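Local coordinates for short-chain type dehydrogenase/reductase (Mycobacterium ulcerans, PDB 3SVT), which probably catalyses an NAD-dependent oxidation or reduction, as a member of the short-chain dehydrogenase/reductase family whose own substrate is not established, at residues I197-V202 and G225-V230; L7-R12 and V32-S37; T157-G162 and G261-A266; L122-T127 and K168-H173. One frame throughout, in Å; residues are numbered along the deposited sequence. Where two conformers were deposited one is given.

Interaction 1 (I197-V202 and G225-V230)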
# COMPACT_ATOMS: atom_id res chain seq x y z
N ILE B 197 16.96 12.11 -9.10
CA ILE B 197 18.02 12.80 -8.43
C ILE B 197 19.09 13.15 -9.44
O ILE B 197 19.48 12.32 -10.26
CB ILE B 197 18.64 11.93 -7.31
CG1 ILE B 197 17.57 11.37 -6.37
CG2 ILE B 197 19.61 12.75 -6.49
CD1 ILE B 197 16.59 12.43 -5.85
N ARG B 198 19.58 14.39 -9.38
CA ARG B 198 20.64 14.83 -10.30
C ARG B 198 21.98 14.21 -9.91
O ARG B 198 22.55 14.57 -8.90
CB ARG B 198 20.74 16.36 -10.32
CG ARG B 198 19.58 17.04 -11.04
CD ARG B 198 19.61 18.56 -10.85
NE ARG B 198 20.73 19.16 -11.56
CZ ARG B 198 20.78 19.34 -12.88
NH1 ARG B 198 19.75 18.99 -13.66
NH2 ARG B 198 21.87 19.89 -13.43
N THR B 199 22.41 13.22 -10.69
CA THR B 199 23.77 12.70 -10.63
C THR B 199 24.33 12.68 -12.06
O THR B 199 23.57 12.78 -13.04
CB THR B 199 23.82 11.29 -10.06
OG1 THR B 199 23.19 10.38 -10.97
CG2 THR B 199 23.13 11.22 -8.68
N ASP B 200 25.65 12.54 -12.18
CA ASP B 200 26.31 12.43 -13.49
C ASP B 200 25.82 11.19 -14.23
O ASP B 200 25.68 11.19 -15.45
CB ASP B 200 27.84 12.38 -13.34
CG ASP B 200 28.41 13.60 -12.65
OD1 ASP B 200 27.82 14.70 -12.75
OD2 ASP B 200 29.47 13.45 -12.00
N LEU B 201 25.53 10.14 -13.47
CA LEU B 201 24.94 8.92 -14.02
C LEU B 201 23.72 9.21 -14.92
O LEU B 201 23.62 8.66 -16.01
CB LEU B 201 24.56 7.97 -12.87
N VAL B 202 22.82 10.10 -14.48
CA VAL B 202 21.56 10.32 -15.21
C VAL B 202 21.40 11.70 -15.90
O VAL B 202 20.27 12.13 -16.17
CB VAL B 202 20.34 10.05 -14.29
CG1 VAL B 202 20.33 8.59 -13.87
CG2 VAL B 202 20.33 10.98 -13.08
N GLY B 225 15.51 16.41 -7.84
CA GLY B 225 16.18 16.04 -6.58
C GLY B 225 17.68 16.27 -6.66
O GLY B 225 18.23 16.42 -7.75
N GLU B 226 18.30 16.31 -5.49
CA GLU B 226 19.74 16.48 -5.34
C GLU B 226 20.23 15.40 -4.42
O GLU B 226 19.48 14.92 -3.55
CB GLU B 226 20.05 17.87 -4.77
CG GLU B 226 19.56 19.06 -5.63
CD GLU B 226 20.33 19.21 -6.95
OE1 GLU B 226 21.41 18.60 -7.13
OE2 GLU B 226 19.85 19.95 -7.81
N VAL B 227 21.47 15.00 -4.60
CA VAL B 227 22.09 13.99 -3.73
C VAL B 227 21.93 14.34 -2.22
O VAL B 227 21.66 13.47 -1.40
CB VAL B 227 23.57 13.76 -4.07
CG1 VAL B 227 24.25 12.99 -2.96
CG2 VAL B 227 23.71 13.02 -5.43
N GLU B 228 22.03 15.62 -1.88
CA GLU B 228 21.89 16.04 -0.49
C GLU B 228 20.52 15.71 0.08
O GLU B 228 20.40 15.41 1.26
CB GLU B 228 22.16 17.54 -0.36
CG GLU B 228 23.53 17.97 -0.89
CD GLU B 228 23.64 17.91 -2.43
OE1 GLU B 228 22.76 18.41 -3.16
OE2 GLU B 228 24.61 17.35 -2.93
N ASP B 229 19.48 15.74 -0.75
CA ASP B 229 18.14 15.40 -0.30
C ASP B 229 18.12 13.95 0.24
O ASP B 229 17.51 13.67 1.28
CB ASP B 229 17.09 15.52 -1.40
CG ASP B 229 16.97 16.92 -1.99
OD1 ASP B 229 17.07 17.92 -1.24
OD2 ASP B 229 16.71 17.00 -3.24
N VAL B 230 18.76 13.03 -0.49
CA VAL B 230 18.77 11.62 -0.07
C VAL B 230 19.72 11.44 1.14
O VAL B 230 19.39 10.72 2.07
CB VAL B 230 19.18 10.69 -1.21
CG1 VAL B 230 19.13 9.22 -0.73
CG2 VAL B 230 18.29 10.92 -2.48
O HOH W 1 22.68 16.26 -7.01

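Interaction 2 (L7-R12 and V32-S37)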
# COMPACT_ATOMS: atom_id res chain seq x y z
N LEU B 7 21.11 12.72 17.16
CA LEU B 7 21.51 13.93 16.35
C LEU B 7 23.02 13.98 15.99
O LEU B 7 23.39 14.53 14.95
CB LEU B 7 21.06 15.21 17.07
CG LEU B 7 21.33 16.57 16.42
CD1 LEU B 7 21.05 16.54 14.93
CD2 LEU B 7 20.51 17.68 17.11
N SER B 8 23.88 13.42 16.84
CA SER B 8 25.33 13.40 16.60
C SER B 8 25.80 12.11 15.94
O SER B 8 25.14 11.06 16.04
CB SER B 8 26.10 13.60 17.90
OG SER B 8 25.90 12.49 18.76
N PHE B 9 26.93 12.20 15.25
CA PHE B 9 27.55 11.04 14.60
C PHE B 9 29.01 10.87 15.02
O PHE B 9 29.71 10.00 14.47
CB PHE B 9 27.48 11.19 13.09
CG PHE B 9 26.08 11.28 12.56
CD1 PHE B 9 25.38 10.15 12.24
CD2 PHE B 9 25.47 12.52 12.42
CE1 PHE B 9 24.08 10.23 11.77
CE2 PHE B 9 24.18 12.61 11.94
CZ PHE B 9 23.48 11.47 11.62
N GLN B 10 29.45 11.68 15.97
CA GLN B 10 30.86 11.68 16.36
C GLN B 10 31.22 10.36 17.03
O GLN B 10 30.50 9.88 17.89
CB GLN B 10 31.17 12.85 17.30
CG GLN B 10 31.44 14.14 16.55
CD GLN B 10 32.04 15.22 17.41
OE1 GLN B 10 32.06 15.12 18.64
NE2 GLN B 10 32.52 16.27 16.76
N ASP B 11 32.34 9.78 16.60
CA ASP B 11 32.85 8.52 17.15
C ASP B 11 31.96 7.32 16.84
O ASP B 11 31.98 6.31 17.54
CB ASP B 11 33.08 8.61 18.67
CG ASP B 11 34.16 9.59 19.05
OD1 ASP B 11 35.01 9.93 18.20
OD2 ASP B 11 34.16 10.00 20.22
N ARG B 12 31.17 7.42 15.78
CA ARG B 12 30.40 6.29 15.29
C ARG B 12 30.98 5.88 13.95
O ARG B 12 31.50 6.73 13.23
CB ARG B 12 28.91 6.64 15.15
CG ARG B 12 28.26 6.97 16.49
CD ARG B 12 26.74 7.18 16.36
NE ARG B 12 26.16 7.65 17.63
CZ ARG B 12 24.87 7.59 17.95
NH1 ARG B 12 23.96 7.07 17.10
NH2 ARG B 12 24.47 8.05 19.13
N VAL B 32 31.13 11.87 7.25
CA VAL B 32 32.49 12.27 7.60
C VAL B 32 32.48 13.71 8.11
O VAL B 32 33.11 14.01 9.15
CB VAL B 32 33.50 12.11 6.44
CG1 VAL B 32 34.85 12.67 6.84
CG2 VAL B 32 33.64 10.62 6.04
N ALA B 33 31.73 14.58 7.42
CA ALA B 33 31.68 15.98 7.81
C ALA B 33 31.06 16.12 9.18
O ALA B 33 31.40 17.03 9.91
CB ALA B 33 30.94 16.83 6.75
N ALA B 34 30.17 15.21 9.56
CA ALA B 34 29.55 15.25 10.89
C ALA B 34 30.43 14.61 11.98
O ALA B 34 30.00 14.55 13.13
CB ALA B 34 28.16 14.59 10.86
N GLY B 35 31.63 14.15 11.62
CA GLY B 35 32.55 13.56 12.60
C GLY B 35 32.54 12.04 12.69
O GLY B 35 33.14 11.46 13.62
N ALA B 36 31.89 11.38 11.74
CA ALA B 36 31.84 9.92 11.69
C ALA B 36 33.06 9.30 10.99
O ALA B 36 33.74 9.95 10.18
CB ALA B 36 30.56 9.43 10.99
N SER B 37 33.31 8.02 11.32
CA SER B 37 34.18 7.15 10.54
C SER B 37 33.37 6.37 9.52
O SER B 37 32.38 5.70 9.85
CB SER B 37 34.92 6.17 11.46
OG SER B 37 35.87 6.88 12.24

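Interaction 3 (T157-G162 and G261-A266)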
# COMPACT_ATOMS: atom_id res chain seq x y z
N THR B 157 5.17 1.84 -11.20
CA THR B 157 5.62 1.15 -12.42
C THR B 157 6.27 2.10 -13.46
O THR B 157 5.68 3.15 -13.82
CB THR B 157 4.47 0.40 -13.13
OG1 THR B 157 3.37 1.30 -13.36
CG2 THR B 157 4.02 -0.85 -12.28
N HIS B 158 7.48 1.73 -13.88
CA HIS B 158 8.22 2.43 -14.90
C HIS B 158 8.19 1.52 -16.13
O HIS B 158 8.99 0.57 -16.22
CB HIS B 158 9.69 2.67 -14.47
CG HIS B 158 9.87 3.75 -13.45
ND1 HIS B 158 8.98 3.98 -12.43
CD2 HIS B 158 10.87 4.66 -13.28
CE1 HIS B 158 9.41 4.98 -11.68
NE2 HIS B 158 10.56 5.41 -12.18
N ARG B 159 7.26 1.78 -17.05
CA ARG B 159 7.21 1.03 -18.28
C ARG B 159 8.62 0.96 -18.89
O ARG B 159 9.30 1.98 -19.02
CB ARG B 159 6.21 1.67 -19.28
CG ARG B 159 4.74 1.34 -19.03
CD ARG B 159 3.80 2.28 -19.84
NE ARG B 159 3.66 3.54 -19.09
CZ ARG B 159 2.98 4.62 -19.49
NH1 ARG B 159 2.39 4.64 -20.67
NH2 ARG B 159 2.91 5.69 -18.69
N TRP B 160 9.02 -0.26 -19.23
CA TRP B 160 10.23 -0.59 -20.01
C TRP B 160 11.51 -0.58 -19.18
O TRP B 160 12.61 -0.63 -19.74
CB TRP B 160 10.35 0.27 -21.26
CG TRP B 160 9.05 0.33 -22.02
CD1 TRP B 160 8.43 -0.69 -22.67
CD2 TRP B 160 8.21 1.47 -22.19
NE1 TRP B 160 7.26 -0.27 -23.24
CE2 TRP B 160 7.11 1.07 -22.97
CE3 TRP B 160 8.30 2.81 -21.77
CZ2 TRP B 160 6.08 1.95 -23.31
CZ3 TRP B 160 7.28 3.68 -22.14
CH2 TRP B 160 6.19 3.24 -22.90
N PHE B 161 11.37 -0.54 -17.85
CA PHE B 161 12.54 -0.53 -16.97
C PHE B 161 12.86 -1.93 -16.51
O PHE B 161 13.82 -2.11 -15.78
CB PHE B 161 12.35 0.41 -15.77
CG PHE B 161 12.69 1.85 -16.08
CD1 PHE B 161 12.07 2.53 -17.13
CD2 PHE B 161 13.66 2.52 -15.34
CE1 PHE B 161 12.39 3.85 -17.42
CE2 PHE B 161 13.98 3.85 -15.62
CZ PHE B 161 13.34 4.52 -16.64
N GLY B 162 12.03 -2.91 -16.92
CA GLY B 162 12.31 -4.32 -16.70
C GLY B 162 12.65 -4.61 -15.24
O GLY B 162 11.84 -4.40 -14.35
N GLY B 261 4.94 6.94 -12.64
CA GLY B 261 6.28 6.83 -13.12
C GLY B 261 6.40 7.53 -14.47
O GLY B 261 5.39 7.83 -15.11
N PRO B 262 7.64 7.77 -14.93
CA PRO B 262 7.88 8.42 -16.19
C PRO B 262 7.51 7.56 -17.41
O PRO B 262 7.50 6.32 -17.35
CB PRO B 262 9.38 8.69 -16.16
CG PRO B 262 9.92 7.53 -15.41
CD PRO B 262 8.89 7.33 -14.29
N ASP B 263 7.21 8.26 -18.49
CA ASP B 263 6.90 7.67 -19.79
C ASP B 263 8.10 7.96 -20.69
O ASP B 263 8.30 9.11 -21.09
CB ASP B 263 5.63 8.32 -20.32
CG ASP B 263 5.24 7.85 -21.71
OD1 ASP B 263 5.94 7.01 -22.34
OD2 ASP B 263 4.20 8.35 -22.16
N PHE B 264 8.88 6.93 -21.01
CA PHE B 264 10.11 7.09 -21.81
C PHE B 264 9.83 6.89 -23.31
O PHE B 264 10.77 6.68 -24.09
CB PHE B 264 11.21 6.13 -21.35
CG PHE B 264 12.10 6.68 -20.23
CD1 PHE B 264 11.56 7.10 -19.02
CD2 PHE B 264 13.49 6.72 -20.40
CE1 PHE B 264 12.38 7.61 -18.01
CE2 PHE B 264 14.35 7.22 -19.39
CZ PHE B 264 13.79 7.66 -18.18
N SER B 265 8.56 6.95 -23.70
CA SER B 265 8.14 6.77 -25.10
C SER B 265 9.02 7.51 -26.07
O SER B 265 9.53 6.92 -27.01
CB SER B 265 6.72 7.30 -25.31
OG SER B 265 5.80 6.46 -24.70
N ALA B 266 9.18 8.81 -25.83
CA ALA B 266 9.88 9.71 -26.74
C ALA B 266 11.30 9.20 -27.07
O ALA B 266 11.75 9.29 -28.19
CB ALA B 266 9.93 11.12 -26.11
O HOH W 2 5.66 4.15 -17.08
O HOH W 3 3.38 4.51 -13.23
O HOH W 4 8.88 4.66 -18.90

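Interaction 4 (L122-T127 and K168-H173)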
# COMPACT_ATOMS: atom_id res chain seq x y z
N LEU B 122 22.81 -8.37 -8.61
CA LEU B 122 23.33 -7.17 -7.98
C LEU B 122 22.42 -6.61 -6.89
O LEU B 122 22.86 -6.36 -5.75
CB LEU B 122 23.56 -6.10 -9.04
CG LEU B 122 24.19 -4.80 -8.56
CD1 LEU B 122 25.45 -5.07 -7.65
CD2 LEU B 122 24.54 -3.96 -9.79
N ASN B 123 21.14 -6.44 -7.23
CA ASN B 123 20.19 -5.80 -6.35
C ASN B 123 19.68 -6.73 -5.26
O ASN B 123 19.70 -6.38 -4.08
CB ASN B 123 19.03 -5.22 -7.15
CG ASN B 123 19.42 -4.01 -8.01
OD1 ASN B 123 20.57 -3.55 -8.00
ND2 ASN B 123 18.47 -3.51 -8.77
N VAL B 124 19.22 -7.92 -5.65
CA VAL B 124 18.60 -8.85 -4.71
C VAL B 124 19.65 -9.60 -3.87
O VAL B 124 19.62 -9.56 -2.65
CB VAL B 124 17.66 -9.85 -5.43
CG1 VAL B 124 16.90 -10.69 -4.41
CG2 VAL B 124 16.68 -9.10 -6.35
N ASN B 125 20.58 -10.26 -4.53
CA ASN B 125 21.55 -11.06 -3.79
C ASN B 125 22.56 -10.15 -3.10
O ASN B 125 22.83 -10.31 -1.93
CB ASN B 125 22.22 -12.09 -4.70
CG ASN B 125 21.22 -13.00 -5.38
OD1 ASN B 125 20.13 -13.24 -4.85
ND2 ASN B 125 21.55 -13.48 -6.58
N GLY B 126 23.07 -9.16 -3.84
CA GLY B 126 24.00 -8.15 -3.31
C GLY B 126 23.52 -7.51 -2.02
O GLY B 126 24.25 -7.49 -1.04
N THR B 127 22.29 -7.03 -2.02
CA THR B 127 21.66 -6.48 -0.82
C THR B 127 21.59 -7.48 0.32
O THR B 127 21.91 -7.15 1.47
CB THR B 127 20.26 -5.96 -1.09
OG1 THR B 127 20.28 -5.00 -2.16
CG2 THR B 127 19.70 -5.31 0.15
N LYS B 168 14.04 -3.72 -7.01
CA LYS B 168 13.98 -2.74 -5.93
C LYS B 168 12.76 -3.02 -5.02
O LYS B 168 12.85 -2.84 -3.82
CB LYS B 168 14.02 -1.31 -6.46
CG LYS B 168 15.44 -0.85 -6.90
CD LYS B 168 16.49 -1.09 -5.79
CE LYS B 168 17.72 -0.14 -5.91
NZ LYS B 168 18.31 -0.09 -7.27
N SER B 169 11.65 -3.49 -5.59
CA SER B 169 10.52 -3.98 -4.76
C SER B 169 10.93 -5.13 -3.82
O SER B 169 10.51 -5.15 -2.65
CB SER B 169 9.36 -4.47 -5.61
OG SER B 169 8.74 -3.38 -6.27
N ALA B 170 11.76 -6.04 -4.32
CA ALA B 170 12.27 -7.14 -3.48
C ALA B 170 13.07 -6.61 -2.33
O ALA B 170 12.97 -7.11 -1.20
CB ALA B 170 13.15 -8.14 -4.28
N VAL B 171 13.91 -5.63 -2.64
CA VAL B 171 14.79 -5.03 -1.64
C VAL B 171 13.99 -4.31 -0.58
O VAL B 171 14.32 -4.39 0.60
CB VAL B 171 15.76 -4.06 -2.31
CG1 VAL B 171 16.40 -3.14 -1.29
CG2 VAL B 171 16.81 -4.86 -3.06
N ASP B 172 12.92 -3.63 -0.99
CA ASP B 172 12.06 -2.98 0.00
C ASP B 172 11.44 -4.01 0.93
O ASP B 172 11.43 -3.82 2.15
CB ASP B 172 11.04 -2.05 -0.66
CG ASP B 172 11.73 -0.89 -1.37
OD1 ASP B 172 12.73 -0.40 -0.84
OD2 ASP B 172 11.35 -0.51 -2.48
N HIS B 173 10.98 -5.12 0.36
CA HIS B 173 10.42 -6.15 1.20
C HIS B 173 11.48 -6.72 2.16
O HIS B 173 11.17 -6.98 3.33
CB HIS B 173 9.79 -7.28 0.38
CG HIS B 173 9.06 -8.27 1.23
ND1 HIS B 173 7.72 -8.16 1.51
CD2 HIS B 173 9.49 -9.36 1.90
CE1 HIS B 173 7.36 -9.14 2.32
NE2 HIS B 173 8.42 -9.88 2.58

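Interaction 1 (I197-V202 and G225-V230)
Ile197 and Gly225 form a parallel beta bridge at the end of strand 187-198, where the Rossmann-type sheet of this family takes on a two-residue strand before the chain turns into helix 227-238. It is a worked example of how side chains pack around a very short strand pairing. The two branches of Ile197 go to different partners. The CD1 end folds over the bare backbone of Gly225 (chi2 -50°), 3.7 Å from Gly225 CA, while Ile197 CG1 rests 4.0 Å from Val230 CG2, the two side chains crossing at a slant. Ile197 CG2, anti to its own N, presses on the peptide entering the helix, 3.4 Å from Glu226 C. Thr199 CG2 meets Val227 CG2 at 3.8 Å, at about a right angle.

On the other face, Arg198 and Glu226 run side by side and point the same way. The closest touch is through a methylene, Arg198 CD to Glu226 OE2 at 3.4 Å. Arg198 NE makes only a long salt bridge to that oxygen, with guanidinium and carboxylate 57° apart, and NH1 bonds instead to Gln224 OE1. Glu226 is the helix N-cap, and its N donates to Asp229 OD2, which also pairs with Arg223. Arg198 N bonds to Gly225 O at 2.9 Å. Between the segments one water donates to Arg198 O and Glu226 OE1 and accepts from Val227 N.

Interaction 2 (L7-R12 and V32-S37)
Phe9 holds CG beside its backbone N (chi1 -60°), and chi2 (-88°) then turns the ring to bring CD2 obliquely against Ala34 CB, 3.7 Å away. Gln10 has a similar first torsion that lays its CG 3.7 Å from Ala34 O. A turn and a helix terminus thus fit together. Phe9 to Arg12 form a type II turn, and helix 22-33 finishes in a Schellman motif whose glycine, Gly35, adopts the positive phi (97°) that a side chain would jam against the preceding carbonyl. Gln10 CA comes to 3.6 Å from Gly35 O in a nearly straight CA-H...O contact, and Phe9 CB touches Ala36 CB at 4.1 Å. Ser37 N then donates to Arg12 O, 2.9 Å away, just where strands 13-17 and 37-42 begin their parallel pairing. The far end of Arg12 leaves the contact for a salt bridge with Asp240. With one conventional hydrogen bond across it, the contact relies on backbone carbonyls, CA-H groups and small apolar side chains, so close fit, more than polar bonding, characterises the meeting of the N-terminal turn with the end of the helix.

Interaction 3 (T157-G162 and G261-A266)
Pro262 O accepts hydrogen bonds from two waters, and each of them leads to Arg159. One, 2.7 Å from Pro262 O, also donates to Arg159 O and accepts from Phe264 N; the other, at 2.9 Å, accepts from both N and NE of Arg159. No direct hydrogen bond crosses the contact, which shows how water can complete a joint between two irregular segments while rings supply the packing. Pro262 CD stands over the centre of the His158 ring in a CH-pi contact, 3.4 Å from the centroid. Phe161 turns an edge to the face of Phe264, a T-shaped pair with centroids 4.9 Å apart and planes at 84°. The Trp160 rim meets Asp263 OD1 in its plane, with CZ3 at 3.6 Å, while OD1 closes an Asx turn by accepting from Ser265 N. The Arg159 guanidinium has Asp263 CG over one face; the opposite charges may attract, although Arg159 NH1 is 4.4 Å from Asp263 OD2 and no N-H points at it. Trp160 NE1 bonds to Leu277 O. From helix 209-218, Tyr215 packs on both Pro262 and Phe264, and Leu211 on Phe264, while Thr157, just after helix 152-155, bonds through OG1 to Asp180 on helix 163-182 of the third subunit.

Interaction 4 (L122-T127 and K168-H173)
Asn123, Val124 and Thr127 face Lys168, Ala170 and Val171 across two helices running nearly parallel, their local axes 8.8 Å apart and 25° from each other. The first helix widens into a pi-type turn at 122-125, and its bond from Thr127 N to Asn123 O is weak.

With CG1 anti to the backbone N (chi1 164°), Val171 turns its other branch, CG2, to a neighbouring pair of oxygens on one side, Asn123 O at 3.4 Å and Thr127 OG1 at 3.6 Å, the Thr127 and Val171 side chains crossing at about a right angle. Thr127 OG1 donates back to Asn123 O, at a separation too short to be taken literally, and also bonds to His97 NE2. The apolar touch is Val124 CG2 on Ala170 CB, 4.2 Å.

The Asn123 carboxamide is fixed in rotation from both ends: OD1 bonds to Gly101 N, ND2 to Thr167 OG1. Lys168, modelled in two conformers, crosses Asn123 at about a right angle, with Lys168 NZ 3.7 Å from Asn123 ND2. It closes the YxxxK pattern of the family, and Asn123 probably corresponds to the asparagine of its Asn-Ser-Tyr-Lys tetrad. Ala170 also packs on Val166 of the third subunit. The chemistry is therefore divided: methyl groups make the closest packing, while no hydrogen bond joins the segments and Asn123 reaches the second helix through Thr167.

How the interactions relate
The four contacts join separate parts of one Rossmann-type fold. None touches another. Interactions 3 and 4 are linked through the chain: helix 163-182 follows directly from the loop of interaction 3 and carries the Lys168 side of interaction 4, their centres are about 20 Å apart, and both meet the third subunit. Interaction 4 lies at the probable catalytic site. Strand 187-198 follows that helix and leads to interaction 1, whose centre is about 21 Å from that of interaction 4, on the opposite side of the chain's centre. Interaction 2 is about 22 Å from interaction 1 but about 39 Å from interaction 3, between centres, and no other subunit touches it.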